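Local coordinates for methyltransferase small domain-containing protein (Thermoplasma acidophilum, PDB 1NE2) that is of unknown function but has a Rossmann-like fold of the AdoMet-dependent methyltransferase type and probably acts as a transferase, at residues B[151-154]-B[155-159]; B[174-177]-B[178-181]. All coordinates share one frame; numbering follows the deposited sequence.

Interaction 1. Residues B[151-154]-B[155-159]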
loop_
_atom_site.group_PDB
_atom_site.type_symbol
_atom_site.label_atom_id
_atom_site.label_comp_id
_atom_site.label_asym_id
_atom_site.label_seq_id
_atom_site.Cartn_x
_atom_site.Cartn_y
_atom_site.Cartn_z
ATOM N N ARG B 151 10.129 -4.894 26.060
ATOM C CA ARG B 151 11.272 -4.084 25.647
ATOM C C ARG B 151 12.544 -4.864 25.312
ATOM O O ARG B 151 13.107 -4.713 24.226
ATOM C CB ARG B 151 11.576 -3.055 26.737
ATOM C CG ARG B 151 12.393 -1.875 26.271
ATOM C CD ARG B 151 12.505 -0.829 27.367
ATOM N NE ARG B 151 13.032 0.431 26.854
ATOM C CZ ARG B 151 13.224 1.518 27.592
ATOM N NH1 ARG B 151 12.937 1.504 28.887
ATOM N NH2 ARG B 151 13.696 2.625 27.033
ATOM N N ASP B 152 13.005 -5.688 26.249
ATOM C CA ASP B 152 14.223 -6.464 26.038
ATOM C C ASP B 152 14.103 -7.397 24.841
ATOM O O ASP B 152 14.981 -7.427 23.975
ATOM C CB ASP B 152 14.558 -7.276 27.292
ATOM C CG ASP B 152 14.831 -6.398 28.500
ATOM O OD1 ASP B 152 15.703 -5.509 28.409
ATOM O OD2 ASP B 152 14.174 -6.602 29.543
ATOM N N PHE B 153 13.015 -8.156 24.797
ATOM C CA PHE B 153 12.776 -9.090 23.705
ATOM C C PHE B 153 12.710 -8.359 22.364
ATOM O O PHE B 153 13.342 -8.770 21.393
ATOM C CB PHE B 153 11.467 -9.846 23.932
ATOM C CG PHE B 153 11.079 -10.752 22.793
ATOM C CD1 PHE B 153 11.854 -11.862 22.474
ATOM C CD2 PHE B 153 9.936 -10.494 22.042
ATOM C CE1 PHE B 153 11.495 -12.706 21.424
ATOM C CE2 PHE B 153 9.568 -11.329 20.989
ATOM C CZ PHE B 153 10.349 -12.437 20.680
ATOM N N LEU B 154 11.941 -7.278 22.316
ATOM C CA LEU B 154 11.799 -6.520 21.078
ATOM C C LEU B 154 13.106 -5.910 20.594
ATOM O O LEU B 154 13.427 -5.999 19.412
ATOM C CB LEU B 154 10.734 -5.433 21.245
ATOM C CG LEU B 154 9.307 -5.970 21.379
ATOM C CD1 LEU B 154 8.340 -4.810 21.541
ATOM C CD2 LEU B 154 8.943 -6.798 20.147
ATOM N N ARG B 155 13.862 -5.293 21.496
ATOM C CA ARG B 155 15.131 -4.692 21.114
ATOM C C ARG B 155 16.048 -5.755 20.517
ATOM O O ARG B 155 16.680 -5.538 19.480
ATOM C CB ARG B 155 15.800 -4.047 22.327
ATOM C CG ARG B 155 17.144 -3.407 22.027
ATOM C CD ARG B 155 17.725 -2.765 23.274
ATOM N NE ARG B 155 17.736 -3.694 24.399
ATOM C CZ ARG B 155 17.051 -3.523 25.526
ATOM N NH1 ARG B 155 16.291 -2.448 25.694
ATOM N NH2 ARG B 155 17.124 -4.432 26.488
ATOM N N ARG B 156 16.102 -6.915 21.164
ATOM C CA ARG B 156 16.943 -8.009 20.692
ATOM C C ARG B 156 16.533 -8.408 19.278
ATOM O O ARG B 156 17.360 -8.442 18.366
ATOM C CB ARG B 156 16.805 -9.223 21.615
ATOM C CG ARG B 156 17.802 -10.340 21.338
ATOM C CD ARG B 156 17.402 -11.616 22.063
ATOM N NE ARG B 156 16.336 -12.327 21.357
ATOM C CZ ARG B 156 15.664 -13.359 21.856
ATOM N NH1 ARG B 156 15.940 -13.809 23.074
ATOM N NH2 ARG B 156 14.724 -13.951 21.133
ATOM N N GLU B 157 15.249 -8.706 19.106
ATOM C CA GLU B 157 14.724 -9.120 17.809
ATOM C C GLU B 157 14.855 -8.060 16.717
ATOM O O GLU B 157 15.251 -8.372 15.591
ATOM C CB GLU B 157 13.253 -9.536 17.939
ATOM C CG GLU B 157 13.025 -10.808 18.748
ATOM C CD GLU B 157 13.891 -11.966 18.275
ATOM O OE1 GLU B 157 14.911 -12.261 18.938
ATOM O OE2 GLU B 157 13.560 -12.573 17.234
ATOM N N PHE B 158 14.516 -6.814 17.036
ATOM C CA PHE B 158 14.615 -5.746 16.046
ATOM C C PHE B 158 16.058 -5.480 15.619
ATOM O O PHE B 158 16.337 -5.314 14.435
ATOM C CB PHE B 158 14.003 -4.443 16.585
ATOM C CG PHE B 158 12.502 -4.478 16.717
ATOM C CD1 PHE B 158 11.717 -5.117 15.762
ATOM C CD2 PHE B 158 11.871 -3.824 17.770
ATOM C CE1 PHE B 158 10.324 -5.100 15.851
ATOM C CE2 PHE B 158 10.481 -3.801 17.869
ATOM C CZ PHE B 158 9.707 -4.439 16.909
ATOM N N SER B 159 16.976 -5.445 16.581
ATOM C CA SER B 159 18.374 -5.178 16.273
ATOM C C SER B 159 19.025 -6.312 15.486
ATOM O O SER B 159 20.016 -6.102 14.793
ATOM C CB SER B 159 19.164 -4.903 17.559
ATOM O OG SER B 159 19.157 -6.023 18.425
HETATM O O HOH W 1 17.935 -6.804 24.565
#

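Interaction 2. Residues B[174-177]-B[178-181]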
loop_
_atom_site.group_PDB
_atom_site.type_symbol
_atom_site.label_atom_id
_atom_site.label_comp_id
_atom_site.label_asym_id
_atom_site.label_seq_id
_atom_site.Cartn_x
_atom_site.Cartn_y
_atom_site.Cartn_z
ATOM N N VAL B 174 -2.622 4.446 34.224
ATOM C CA VAL B 174 -3.322 3.243 34.646
ATOM C C VAL B 174 -4.498 3.738 35.482
ATOM O O VAL B 174 -4.298 4.313 36.559
ATOM C CB VAL B 174 -2.443 2.336 35.532
ATOM C CG1 VAL B 174 -3.245 1.114 35.980
ATOM C CG2 VAL B 174 -1.210 1.902 34.763
ATOM N N PRO B 175 -5.738 3.552 34.989
ATOM C CA PRO B 175 -6.905 4.004 35.754
ATOM C C PRO B 175 -6.845 3.484 37.189
ATOM O O PRO B 175 -6.428 2.348 37.429
ATOM C CB PRO B 175 -8.077 3.410 34.977
ATOM C CG PRO B 175 -7.584 3.447 33.558
ATOM C CD PRO B 175 -6.150 2.948 33.709
ATOM N N ARG B 176 -7.254 4.313 38.140
ATOM C CA ARG B 176 -7.227 3.902 39.534
ATOM C C ARG B 176 -8.089 2.664 39.750
ATOM O O ARG B 176 -7.821 1.866 40.646
ATOM C CB ARG B 176 -7.686 5.047 40.435
ATOM C CG ARG B 176 -6.679 6.189 40.496
ATOM C CD ARG B 176 -7.001 7.203 41.585
ATOM N NE ARG B 176 -5.893 8.142 41.757
ATOM C CZ ARG B 176 -5.629 9.157 40.940
ATOM N NH1 ARG B 176 -6.400 9.385 39.882
ATOM N NH2 ARG B 176 -4.573 9.932 41.165
ATOM N N ILE B 177 -9.110 2.491 38.916
ATOM C CA ILE B 177 -9.981 1.328 39.051
ATOM C C ILE B 177 -9.214 0.035 38.773
ATOM O O ILE B 177 -9.681 -1.056 39.108
ATOM C CB ILE B 177 -11.199 1.407 38.102
ATOM C CG1 ILE B 177 -10.739 1.442 36.647
ATOM C CG2 ILE B 177 -12.033 2.639 38.430
ATOM C CD1 ILE B 177 -11.893 1.483 35.658
ATOM N N TYR B 178 -8.036 0.155 38.167
ATOM C CA TYR B 178 -7.218 -1.017 37.872
ATOM C C TYR B 178 -5.967 -1.080 38.751
ATOM O O TYR B 178 -5.102 -1.934 38.550
ATOM C CB TYR B 178 -6.819 -1.047 36.392
ATOM C CG TYR B 178 -7.988 -1.175 35.442
ATOM C CD1 TYR B 178 -9.036 -2.057 35.710
ATOM C CD2 TYR B 178 -8.050 -0.418 34.271
ATOM C CE1 TYR B 178 -10.116 -2.181 34.839
ATOM C CE2 TYR B 178 -9.130 -0.537 33.389
ATOM C CZ TYR B 178 -10.157 -1.419 33.683
ATOM O OH TYR B 178 -11.226 -1.541 32.826
ATOM N N ARG B 179 -5.870 -0.172 39.718
ATOM C CA ARG B 179 -4.732 -0.163 40.631
ATOM C C ARG B 179 -5.098 -0.957 41.879
ATOM O O ARG B 179 -6.277 -1.096 42.209
ATOM C CB ARG B 179 -4.355 1.266 41.024
ATOM C CG ARG B 179 -3.899 2.129 39.864
ATOM C CD ARG B 179 -3.409 3.478 40.355
ATOM N NE ARG B 179 -3.542 4.492 39.315
ATOM C CZ ARG B 179 -3.263 5.781 39.486
ATOM N NH1 ARG B 179 -2.826 6.222 40.661
ATOM N NH2 ARG B 179 -3.436 6.630 38.480
ATOM N N HIS B 180 -4.087 -1.464 42.575
ATOM C CA HIS B 180 -4.317 -2.267 43.770
ATOM C C HIS B 180 -4.008 -1.533 45.071
ATOM O O HIS B 180 -4.303 -2.038 46.154
ATOM C CB HIS B 180 -3.488 -3.550 43.681
ATOM C CG HIS B 180 -3.600 -4.240 42.357
ATOM N ND1 HIS B 180 -4.804 -4.670 41.840
ATOM C CD2 HIS B 180 -2.662 -4.553 41.432
ATOM C CE1 HIS B 180 -4.602 -5.214 40.654
ATOM N NE2 HIS B 180 -3.312 -5.156 40.382
ATOM N N HIS B 181 -3.418 -0.346 44.964
ATOM C CA HIS B 181 -3.081 0.452 46.139
ATOM C C HIS B 181 -2.820 1.919 45.812
ATOM O O HIS B 181 -2.322 2.251 44.734
ATOM C CB HIS B 181 -1.870 -0.146 46.861
ATOM C CG HIS B 181 -2.229 -0.918 48.093
ATOM N ND1 HIS B 181 -1.317 -1.688 48.781
ATOM C CD2 HIS B 181 -3.397 -1.025 48.769
ATOM C CE1 HIS B 181 -1.908 -2.236 49.828
ATOM N NE2 HIS B 181 -3.170 -1.849 49.844
HETATM O O HOH W 2 -1.461 8.878 41.739
#

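Interaction 1. Residues B[151-154]-B[155-159]
Over one face of the Phe153 ring lies CG of Glu157, one helical turn on, in a CH-pi contact 3.9 Å from the ring centroid. At the rim of the same ring, near its plane, stands Arg156, whose NH2 is 3.5 Å from Phe153 CE1; ring and guanidinium planes are 75° apart, so the ring edge faces the flat of the arginine. With CG anti to its carbonyl carbon (chi1 -68°), Glu157 lays that methylene over the phenyl ring; the bend at the next bond carries the carboxylate on, so that OE1 lies in the guanidinium plane of Arg156. NE and NH2 of Arg156 both grip that one oxygen, each at 2.8 Å, a side-on salt bridge that fixes the rotation of the guanidinium.

The Arg155 guanidinium has Arg151 O and Asp152 CA over one face. The bend of Arg155 at chi3 (51°) turns its head back along the helix, and NH2 meets the anti lone pair of Asp152 OD1 at 2.6 Å, a salt bridge whose hydrogen bond is distinctly bent. A water accepts from Arg155 NE and donates to Asp152 O, a second tie between the same two residues. Arg155 NH1 and Arg151 NE share Glu167 on strand 162-173, whose carboxylate probably offsets the closeness of the two positive charges. Long, flexible arginines suit this side, able to lie along the helix and still reach carboxylates.

Toward the sheet, Leu154 and Phe158 run side by side, with CB of Leu154 3.8 Å from Phe158 CE2; their apolar bulk suits the buried side, against Ile132 and strand 187-197. Regular i to i+4 backbone bonds set this spacing. The result is an amphipathic alpha-helix, its apolar side packed on the sheet of a Rossmann-like fold.

Interaction 2. Residues B[174-177]-B[178-181]
The carbonyl oxygen of Val174 is gripped by two nitrogens of Arg179: NE at 2.9 Å and NH2 at 3.1 Å. Both bonds lie in the guanidinium plane, yet the donors come from opposite faces of the carbonyl plane. NE makes the straighter bond, at 158°. Arginine suits this place because its extended chain from CG to NE can span the turn and present a double donor to one acceptor.

CG of Arg176 sits over the centre of the Arg179 guanidinium, 3.6 Å from CZ, as the two chains run alongside and point the same way. Their like-charged heads are also close without bonding to each other, Arg176 NE 3.8 Å from Arg179 NH1. A water accepts from Arg179 NH1 and, weakly, from Arg176 NH2.

Between these residues the backbone closes a short 3-10 turn, Tyr178 N bonding to Pro175 O at 2.8 Å and Arg179 N to Arg176 O. Ile177 takes the crowded rotamer (chi1 61°), which swings CG1 over the centre of the Tyr178 ring in a CH-pi contact only 4° off the normal. Pro175 CB approaches that ring obliquely, 3.9 Å from CD2.

Neighbouring positive heads at the surface probably repel one another somewhat; the carbonyl grip and the shared water would offset this and steady the turn.

Both contacts are local, but they serve different parts of the fold. Interaction 1 belongs to helix 151-161 and is partly buried, joining the helix to strands 162-173 and 187-197 and to helix 126-138. Interaction 2 is a surface turn in the loop that connects those same two strands, beyond the body of the domain; the centres are 29 Å apart and the two do not touch. The helix pairs its arginines with carboxylates and keeps an apolar side for the sheet. In the turn, an arginine instead takes a backbone carbonyl, and the apolar contacts, largely exposed, gather mostly about one tyrosine.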